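Local coordinates for protein IG hypothetical 16092 (Bacillus cereus ATCC 14579, PDB 1YQH) that is of unknown function but belongs to the UPF0045 (DUF77) family, related to thiamine-binding proteins, and may therefore bind thiamine or a similar small molecule, at residues 30-33 against 34-37; 88-91 against 92-96. All coordinates share one frame; numbering follows the deposited sequence.

Both contacts are local, each within one continuous stretch of chain; contact 1 comes first along the chain, and the two do not interleave. Contact 1 lies in the C-terminal part of helix 23-36, which packs on the four-stranded antiparallel sheet beside helix 54-70. Contact 2 follows the last strand, 75-84, where the loop at 88-91 turns into the short helix 92-96. Their centres are about 22 Å apart, on opposite sides of the chain's centre, and their nearest atoms remain about 10 Å apart. Each also meets the second subunit, so the C-terminal part of one helix and the N-terminal part of another both contribute to the assembly.

Contact 1: 30-33 against 34-37; sequences AIEV and VQQS
The carbonyl oxygen of V34, a residue whose own N-H reaches back to A30 O in a weak bond, is gripped twice by S37. The hydroxyl OG of S37 donates to V34 O at 2.7 Å, and the backbone N of S37 reaches the same oxygen at 3.1 Å. With chi1 at 68°, S37 OG lies between its own backbone N and carbonyl carbon and curls back toward the C-terminal part of helix 23-36. Upstream, Q35 N to I31 O and Q36 N to E32 O continue the helical pattern, both at 2.8 Å.

On the outer side, E32 and Q36 lie one turn apart with carboxylate and amide stacked, their planes 8° from parallel. Between the two side chains the closest approach is E32 CG to Q36 NE2, 3.5 Å; the charge of E32 goes instead to K29 in a salt bridge. Q35 leans back along the helix, its amide carbon CD 3.9 Å from the methyl CG2 of I31, while its NE2 comes within 3.5 Å of E32 CA. Y99 of the second subunit packs on both I31 and Q35.

V34 faces inward onto F12, Y41 and L50 of the sheet, and V33 meets R63 and A67 of helix 54-70. This is the C-terminal part of an amphipathic helix laid on an antiparallel sheet, as in the ferredoxin-like beta-alpha-beta-beta-alpha-beta fold.

Contact 2: 88-91 against 92-96; sequences TGVT and IDEKV
Two first torsions bring T91 and E94 together: chi1 of 60° places T91 OG1 between its own backbone N and carbonyl carbon, facing the first turn of the helix, and chi1 of 94° at E94, some 30° beyond the staggered +60° position, swings that chain back toward the loop. Extended beyond CG, the glutamate crosses T91 at about a right angle and carries its carboxylate past the threonine to the backbone.

The two residues then exchange bonds. E94 N donates to T91 OG1 at 3.2 Å, and T91 N donates to E94 OE1 at 3.1 Å, the second bond arriving on the anti side of the carboxylate and 32° out of its plane. This reciprocal pair is a capping box, with T91 as the N-cap of helix 92-96.

E94 OE1 has a second donor in a water, at an unusually short 2.5 Å from E94 OE1, that also donates to G89 O and so ties the carboxylate to the incoming loop. The same oxygen lies 3.3 Å from V90 CA. Alongside, K95 lays its aliphatic part over the loop: CG is 3.5 Å from T91 O, and CD is 3.9 Å from V90 CG2. Its NZ goes on to H83 and to the carbonyl oxygen of A45 of the second subunit.

The other carboxylate oxygen, E94 OE2, forms a salt bridge with R85 and a hydrogen bond with the hydroxyl of Y24 of the second subunit. One glutamate therefore completes the capping box, joins the loop through water and reaches across the subunit interface; the nearby arginine and the N-terminal helix end would be expected to favour its anionic form.

Contact 1: 30-33 against 34-37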
# COMPACT_ATOMS: atom_id res chain seq x y z
N ALA A 30 10.31 11.11 11.82
CA ALA A 30 9.40 11.24 10.69
C ALA A 30 8.07 11.86 11.14
O ALA A 30 7.56 12.78 10.50
CB ALA A 30 9.16 9.88 10.01
N ILE A 31 7.52 11.38 12.26
CA ILE A 31 6.26 11.95 12.75
C ILE A 31 6.45 13.42 13.17
O ILE A 31 5.55 14.24 12.99
CB ILE A 31 5.64 11.08 13.87
CG1 ILE A 31 5.34 9.66 13.34
CG2 ILE A 31 4.38 11.74 14.45
CD1 ILE A 31 4.36 9.62 12.19
N GLU A 32 7.63 13.76 13.69
CA GLU A 32 7.94 15.15 14.03
C GLU A 32 7.77 16.07 12.82
O GLU A 32 7.24 17.19 12.93
CB GLU A 32 9.35 15.26 14.60
CG GLU A 32 9.71 16.64 15.14
CD GLU A 32 11.09 16.67 15.76
OE1 GLU A 32 11.18 16.98 16.97
OE2 GLU A 32 12.07 16.36 15.06
N VAL A 33 8.19 15.60 11.65
CA VAL A 33 8.01 16.39 10.42
C VAL A 33 6.51 16.67 10.22
O VAL A 33 6.13 17.82 9.94
CB VAL A 33 8.60 15.68 9.19
CG1 VAL A 33 8.20 16.41 7.90
CG2 VAL A 33 10.13 15.58 9.32
N VAL A 34 5.68 15.65 10.39
CA VAL A 34 4.22 15.80 10.26
C VAL A 34 3.72 16.80 11.30
O VAL A 34 2.97 17.73 10.97
CB VAL A 34 3.50 14.46 10.43
CG1 VAL A 34 1.99 14.65 10.41
CG2 VAL A 34 3.94 13.48 9.31
N GLN A 35 4.20 16.65 12.53
CA GLN A 35 3.72 17.49 13.63
C GLN A 35 4.06 18.96 13.40
O GLN A 35 3.28 19.85 13.76
CB GLN A 35 4.31 17.01 14.96
CG GLN A 35 3.73 15.64 15.42
CD GLN A 35 4.46 15.04 16.61
OE1 GLN A 35 3.85 14.34 17.44
NE2 GLN A 35 5.74 15.30 16.70
N GLN A 36 5.22 19.19 12.80
CA GLN A 36 5.71 20.54 12.56
C GLN A 36 5.21 21.20 11.27
O GLN A 36 5.51 22.37 11.02
CB GLN A 36 7.25 20.54 12.58
CG GLN A 36 7.84 20.15 13.93
CD GLN A 36 9.35 20.05 13.90
OE1 GLN A 36 9.95 19.86 12.84
NE2 GLN A 36 9.97 20.17 15.07
N SER A 37 4.44 20.46 10.47
CA SER A 37 4.06 20.92 9.12
C SER A 37 2.94 21.95 9.08
O SER A 37 2.87 22.72 8.14
CB SER A 37 3.68 19.74 8.23
OG SER A 37 2.49 19.13 8.66

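Contact 2: 88-91 against 92-96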
# COMPACT_ATOMS: atom_id res chain seq x y z
N THR A 88 -13.81 18.70 -6.46
CA THR A 88 -14.48 19.23 -5.27
C THR A 88 -13.74 18.92 -3.96
O THR A 88 -14.15 19.37 -2.88
CB THR A 88 -15.91 18.72 -5.17
OG1 THR A 88 -15.88 17.28 -5.25
CG2 THR A 88 -16.76 19.28 -6.32
N GLY A 89 -12.65 18.17 -4.08
CA GLY A 89 -11.80 17.86 -2.93
C GLY A 89 -12.35 16.70 -2.12
O GLY A 89 -13.50 16.28 -2.30
N VAL A 90 -11.52 16.18 -1.23
CA VAL A 90 -11.92 15.10 -0.33
C VAL A 90 -11.30 15.38 1.04
O VAL A 90 -10.16 15.84 1.13
CB VAL A 90 -11.51 13.71 -0.88
CG1 VAL A 90 -10.02 13.67 -1.18
CG2 VAL A 90 -11.94 12.57 0.08
N THR A 91 -12.07 15.11 2.09
CA THR A 91 -11.69 15.43 3.46
C THR A 91 -11.73 14.20 4.36
O THR A 91 -12.39 13.20 4.04
CB THR A 91 -12.61 16.50 4.09
OG1 THR A 91 -13.96 16.01 4.11
CG2 THR A 91 -12.54 17.82 3.30
N ILE A 92 -11.02 14.27 5.48
CA ILE A 92 -11.06 13.21 6.47
C ILE A 92 -12.50 13.04 6.98
O ILE A 92 -13.03 11.92 7.04
CB ILE A 92 -10.11 13.51 7.64
CG1 ILE A 92 -8.65 13.44 7.15
CG2 ILE A 92 -10.37 12.54 8.81
CD1 ILE A 92 -7.58 13.95 8.14
N ASP A 93 -13.12 14.15 7.34
CA ASP A 93 -14.44 14.10 7.97
C ASP A 93 -15.48 13.42 7.09
O ASP A 93 -16.31 12.67 7.59
CB ASP A 93 -14.88 15.50 8.41
CG ASP A 93 -14.09 16.01 9.60
OD1 ASP A 93 -13.40 15.21 10.25
OD2 ASP A 93 -14.17 17.22 9.90
N GLU A 94 -15.43 13.64 5.77
CA GLU A 94 -16.44 13.06 4.91
C GLU A 94 -16.32 11.53 4.88
O GLU A 94 -17.32 10.84 4.71
CB GLU A 94 -16.38 13.65 3.50
CG GLU A 94 -15.55 12.88 2.54
CD GLU A 94 -15.59 13.49 1.17
OE1 GLU A 94 -14.93 14.54 0.97
OE2 GLU A 94 -16.27 12.92 0.29
N LYS A 95 -15.11 11.02 5.08
CA LYS A 95 -14.88 9.58 5.03
C LYS A 95 -15.11 8.86 6.36
O LYS A 95 -15.48 7.69 6.35
CB LYS A 95 -13.49 9.29 4.46
CG LYS A 95 -13.33 9.92 3.06
CD LYS A 95 -12.13 9.42 2.31
CE LYS A 95 -12.38 8.05 1.72
NZ LYS A 95 -11.07 7.47 1.29
N VAL A 96 -14.95 9.55 7.48
CA VAL A 96 -15.02 8.88 8.79
C VAL A 96 -16.22 9.22 9.67
O VAL A 96 -16.43 8.57 10.68
CB VAL A 96 -13.72 9.09 9.64
CG1 VAL A 96 -12.49 8.68 8.85
CG2 VAL A 96 -13.61 10.54 10.12
O HOH W 1 -15.76 16.54 -0.23